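Local coordinates for protein cytochrome P450 (Bacillus megaterium, PDB 5L92) that binds heme and the steroid corticosterone and probably acts as a cytochrome P450 monooxygenase that hydroxylates steroids, at residues A[124-136]-A[392-404]. Residues are numbered along the deposited sequence; the frame is centred on the assembly and turned at random.
Sequences QEVEHLEDIDIVE and VYGLKELLIRKNV
I134 and I400 meet through their CG1 carbons, 3.6 Å apart, on the buried face of a short antiparallel pairing between strands 131-133 and 399-401. Further along, I134 CB and V135 CG2 both pack on L398 CB, the latter at 4.1 Å, and both residues also touch S252 of helix 247-260. Between the strands, I132 and I400 form the hydrogen-bonded pair, each N giving a bond to the other's O. I134 N then carries the ladder on to L398 O, past the end of the strand.

D133, last in its strand, sits at the N-cap of helix 134-139. With CG anti to the backbone N (chi1 -177°), its OD1 takes L398 N at 2.9 Å and V135 N at 3.0 Å from opposite faces of the carboxylate, so one oxygen both caps the helix and ties it to 392-404. L399 CD2 packs against D133 CB at 3.4 Å.

At the other end, K402 stretches out its chain, crossing I132 at about a right angle, and brings NZ into the turn 126-129, where it bonds to V126 O and, at a doubtfully short 2.5 Å, to L129 O. The ammonium of this buried lysine is thus held by backbone carbonyls.

On the opposite face of the sheet from I132, R401 grips D131 side-on: NE to OD1 and NH2 to OD2, both 2.7 Å, each oxygen using its syn lone pair and the two planes only 8° apart. A leucine at R401 would probably leave the D131 carboxylate without its charged mate and free to turn.

Strand 399-401, between 131-133 and 377-378, is the middle one of a small three-stranded antiparallel sheet of the P450 fold, joining the end of the modelled chain to the link between helices 112-125 and 134-139, away from the heme.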
# COMPACT_ATOMS: atom_id res chain seq x y z
N GLN A 124 -6.51 -20.26 13.89
CA GLN A 124 -6.38 -21.36 14.84
C GLN A 124 -5.38 -21.02 15.94
O GLN A 124 -5.58 -21.37 17.11
CB GLN A 124 -5.95 -22.64 14.11
CG GLN A 124 -6.03 -23.91 14.98
CD GLN A 124 -7.41 -24.12 15.64
OE1 GLN A 124 -8.41 -24.36 14.97
NE2 GLN A 124 -7.45 -24.05 16.97
N GLU A 125 -4.30 -20.34 15.58
CA GLU A 125 -3.28 -20.00 16.55
C GLU A 125 -3.79 -19.07 17.66
O GLU A 125 -3.25 -19.09 18.76
CB GLU A 125 -2.08 -19.38 15.81
CG GLU A 125 -1.36 -20.45 14.98
CD GLU A 125 -0.16 -19.92 14.25
OE1 GLU A 125 0.15 -18.72 14.43
OE2 GLU A 125 0.48 -20.70 13.49
N VAL A 126 -4.84 -18.30 17.41
CA VAL A 126 -5.36 -17.42 18.45
C VAL A 126 -6.78 -17.81 18.86
O VAL A 126 -7.45 -17.04 19.55
CB VAL A 126 -5.27 -15.93 18.02
CG1 VAL A 126 -3.80 -15.49 17.93
CG2 VAL A 126 -5.97 -15.69 16.71
N GLU A 127 -7.22 -19.02 18.48
CA GLU A 127 -8.52 -19.54 18.90
C GLU A 127 -8.70 -19.43 20.41
O GLU A 127 -9.82 -19.22 20.89
CB GLU A 127 -8.67 -21.00 18.42
CG GLU A 127 -10.00 -21.70 18.69
CD GLU A 127 -11.15 -21.17 17.84
OE1 GLU A 127 -10.88 -20.59 16.77
OE2 GLU A 127 -12.33 -21.34 18.25
N HIS A 128 -7.61 -19.55 21.18
CA HIS A 128 -7.70 -19.51 22.64
C HIS A 128 -7.86 -18.10 23.23
O HIS A 128 -8.26 -17.98 24.39
CB HIS A 128 -6.47 -20.17 23.26
CG HIS A 128 -5.18 -19.41 23.08
ND1 HIS A 128 -4.48 -19.39 21.90
CD2 HIS A 128 -4.47 -18.64 23.95
CE1 HIS A 128 -3.39 -18.65 22.04
NE2 HIS A 128 -3.36 -18.19 23.28
N LEU A 129 -7.57 -17.03 22.48
CA LEU A 129 -7.72 -15.67 23.01
C LEU A 129 -9.14 -15.16 22.79
O LEU A 129 -9.74 -15.36 21.73
CB LEU A 129 -6.71 -14.73 22.35
CG LEU A 129 -5.22 -15.13 22.43
CD1 LEU A 129 -4.34 -14.18 21.61
CD2 LEU A 129 -4.70 -15.19 23.87
N GLU A 130 -9.70 -14.54 23.82
CA GLU A 130 -10.99 -13.88 23.67
C GLU A 130 -10.83 -12.53 22.96
O GLU A 130 -11.72 -12.11 22.22
CB GLU A 130 -11.64 -13.71 25.05
CG GLU A 130 -13.07 -13.08 25.07
CD GLU A 130 -14.15 -13.97 24.38
OE1 GLU A 130 -13.88 -15.17 24.09
OE2 GLU A 130 -15.29 -13.46 24.11
N ASP A 131 -9.69 -11.88 23.15
CA ASP A 131 -9.37 -10.58 22.58
C ASP A 131 -8.11 -10.72 21.73
O ASP A 131 -7.10 -11.25 22.21
CB ASP A 131 -9.14 -9.53 23.69
CG ASP A 131 -10.42 -9.20 24.46
OD1 ASP A 131 -11.52 -9.28 23.89
OD2 ASP A 131 -10.31 -8.83 25.66
N ILE A 132 -8.17 -10.27 20.47
CA ILE A 132 -7.04 -10.42 19.56
C ILE A 132 -6.71 -9.09 18.89
O ILE A 132 -7.56 -8.22 18.70
CB ILE A 132 -7.30 -11.49 18.49
CG1 ILE A 132 -8.56 -11.15 17.71
CG2 ILE A 132 -7.43 -12.88 19.13
CD1 ILE A 132 -8.82 -12.09 16.55
N ASP A 133 -5.45 -8.96 18.49
CA ASP A 133 -4.98 -7.82 17.70
C ASP A 133 -5.07 -8.20 16.22
O ASP A 133 -4.24 -8.94 15.70
CB ASP A 133 -3.56 -7.47 18.13
CG ASP A 133 -3.00 -6.24 17.40
OD1 ASP A 133 -3.66 -5.69 16.51
OD2 ASP A 133 -1.88 -5.84 17.71
N ILE A 134 -6.10 -7.69 15.54
CA ILE A 134 -6.30 -7.97 14.12
C ILE A 134 -4.98 -7.80 13.35
O ILE A 134 -4.70 -8.54 12.40
CB ILE A 134 -7.39 -7.07 13.51
CG1 ILE A 134 -8.76 -7.31 14.15
CG2 ILE A 134 -7.50 -7.29 12.02
CD1 ILE A 134 -9.15 -8.75 14.23
N VAL A 135 -4.19 -6.81 13.76
CA VAL A 135 -2.98 -6.47 13.00
C VAL A 135 -1.91 -7.53 13.24
O VAL A 135 -1.52 -8.26 12.33
CB VAL A 135 -2.49 -5.05 13.37
CG1 VAL A 135 -1.12 -4.79 12.78
CG2 VAL A 135 -3.47 -3.96 12.88
N GLU A 136 -1.47 -7.67 14.49
CA GLU A 136 -0.38 -8.59 14.78
C GLU A 136 -0.74 -10.03 14.42
O GLU A 136 0.10 -10.76 13.88
CB GLU A 136 0.01 -8.48 16.25
CG GLU A 136 1.21 -9.38 16.66
CD GLU A 136 1.41 -9.51 18.17
OE1 GLU A 136 1.21 -8.52 18.90
OE2 GLU A 136 1.77 -10.62 18.63
N VAL A 392 2.13 5.35 4.04
CA VAL A 392 1.03 4.43 4.28
C VAL A 392 0.08 4.98 5.35
O VAL A 392 0.44 5.83 6.16
CB VAL A 392 1.50 3.00 4.67
CG1 VAL A 392 2.34 2.44 3.55
CG2 VAL A 392 2.27 3.00 5.98
N TYR A 393 -1.15 4.48 5.32
CA TYR A 393 -2.22 5.00 6.14
C TYR A 393 -2.91 3.81 6.82
O TYR A 393 -3.48 2.94 6.16
CB TYR A 393 -3.19 5.82 5.28
CG TYR A 393 -4.46 6.19 6.02
CD1 TYR A 393 -4.52 7.32 6.81
CD2 TYR A 393 -5.59 5.40 5.94
CE1 TYR A 393 -5.70 7.68 7.51
CE2 TYR A 393 -6.78 5.75 6.62
CZ TYR A 393 -6.81 6.89 7.40
OH TYR A 393 -7.97 7.20 8.09
N GLY A 394 -2.78 3.71 8.13
CA GLY A 394 -3.31 2.54 8.79
C GLY A 394 -3.07 2.62 10.27
O GLY A 394 -2.59 3.63 10.78
N LEU A 395 -3.41 1.54 10.94
CA LEU A 395 -3.23 1.43 12.38
C LEU A 395 -2.13 0.43 12.71
O LEU A 395 -1.95 -0.57 12.03
CB LEU A 395 -4.53 1.00 13.03
CG LEU A 395 -5.68 1.93 12.71
CD1 LEU A 395 -6.94 1.36 13.33
CD2 LEU A 395 -5.43 3.37 13.22
N LYS A 396 -1.43 0.70 13.80
CA LYS A 396 -0.37 -0.19 14.26
C LYS A 396 -0.91 -1.40 15.03
O LYS A 396 -0.23 -2.43 15.08
CB LYS A 396 0.59 0.59 15.15
CG LYS A 396 1.20 1.84 14.44
CD LYS A 396 1.87 2.80 15.41
CE LYS A 396 2.91 2.12 16.26
NZ LYS A 396 3.84 1.28 15.45
N GLU A 397 -2.08 -1.26 15.64
CA GLU A 397 -2.74 -2.35 16.34
C GLU A 397 -4.25 -2.12 16.23
O GLU A 397 -4.70 -1.01 15.94
CB GLU A 397 -2.28 -2.46 17.81
CG GLU A 397 -2.58 -1.26 18.72
CD GLU A 397 -2.71 -1.67 20.22
OE1 GLU A 397 -1.80 -2.35 20.75
OE2 GLU A 397 -3.76 -1.33 20.86
N LEU A 398 -5.03 -3.18 16.44
CA LEU A 398 -6.49 -3.05 16.38
C LEU A 398 -7.09 -4.16 17.25
O LEU A 398 -7.35 -5.27 16.78
CB LEU A 398 -6.96 -3.10 14.93
CG LEU A 398 -8.46 -3.03 14.64
CD1 LEU A 398 -9.11 -1.90 15.32
CD2 LEU A 398 -8.70 -2.88 13.18
N LEU A 399 -7.26 -3.85 18.54
CA LEU A 399 -7.69 -4.87 19.49
C LEU A 399 -9.19 -5.06 19.41
O LEU A 399 -9.96 -4.11 19.59
CB LEU A 399 -7.27 -4.51 20.92
CG LEU A 399 -5.75 -4.31 21.05
CD1 LEU A 399 -5.36 -4.02 22.50
CD2 LEU A 399 -5.00 -5.50 20.50
N ILE A 400 -9.59 -6.30 19.15
CA ILE A 400 -10.97 -6.69 18.98
C ILE A 400 -11.32 -7.80 19.99
O ILE A 400 -10.50 -8.68 20.25
CB ILE A 400 -11.22 -7.16 17.53
CG1 ILE A 400 -11.07 -6.00 16.55
CG2 ILE A 400 -12.53 -7.86 17.39
CD1 ILE A 400 -12.06 -4.91 16.67
N ARG A 401 -12.53 -7.75 20.50
CA ARG A 401 -13.09 -8.75 21.37
C ARG A 401 -14.04 -9.58 20.49
O ARG A 401 -14.90 -9.06 19.85
CB ARG A 401 -13.82 -8.11 22.53
CG ARG A 401 -14.70 -9.03 23.33
CD ARG A 401 -14.90 -8.63 24.76
NE ARG A 401 -13.68 -8.71 25.49
CZ ARG A 401 -13.56 -8.41 26.75
NH1 ARG A 401 -14.57 -8.03 27.43
NH2 ARG A 401 -12.41 -8.52 27.32
N LYS A 402 -13.84 -10.89 20.48
CA LYS A 402 -14.63 -11.80 19.66
C LYS A 402 -16.09 -11.95 20.02
O LYS A 402 -16.89 -12.07 19.17
CB LYS A 402 -14.04 -13.17 19.67
CG LYS A 402 -12.71 -13.30 19.05
CD LYS A 402 -12.06 -14.55 19.54
CE LYS A 402 -10.85 -14.92 18.76
NZ LYS A 402 -10.23 -16.10 19.35
N ASN A 403 -16.39 -11.95 21.28
CA ASN A 403 -17.74 -12.09 21.77
C ASN A 403 -18.46 -13.37 21.38
O ASN A 403 -19.63 -13.36 21.09
CB ASN A 403 -18.58 -10.89 21.37
CG ASN A 403 -18.21 -9.68 22.13
OD1 ASN A 403 -18.17 -9.67 23.34
ND2 ASN A 403 -17.89 -8.66 21.43
N VAL A 404 -17.76 -14.48 21.40
CA VAL A 404 -18.38 -15.73 21.12
C VAL A 404 -19.09 -16.17 22.41
O VAL A 404 -20.28 -16.34 22.44
CB VAL A 404 -17.39 -16.79 20.76
CG1 VAL A 404 -16.75 -16.49 19.47
CG2 VAL A 404 -16.40 -16.93 21.85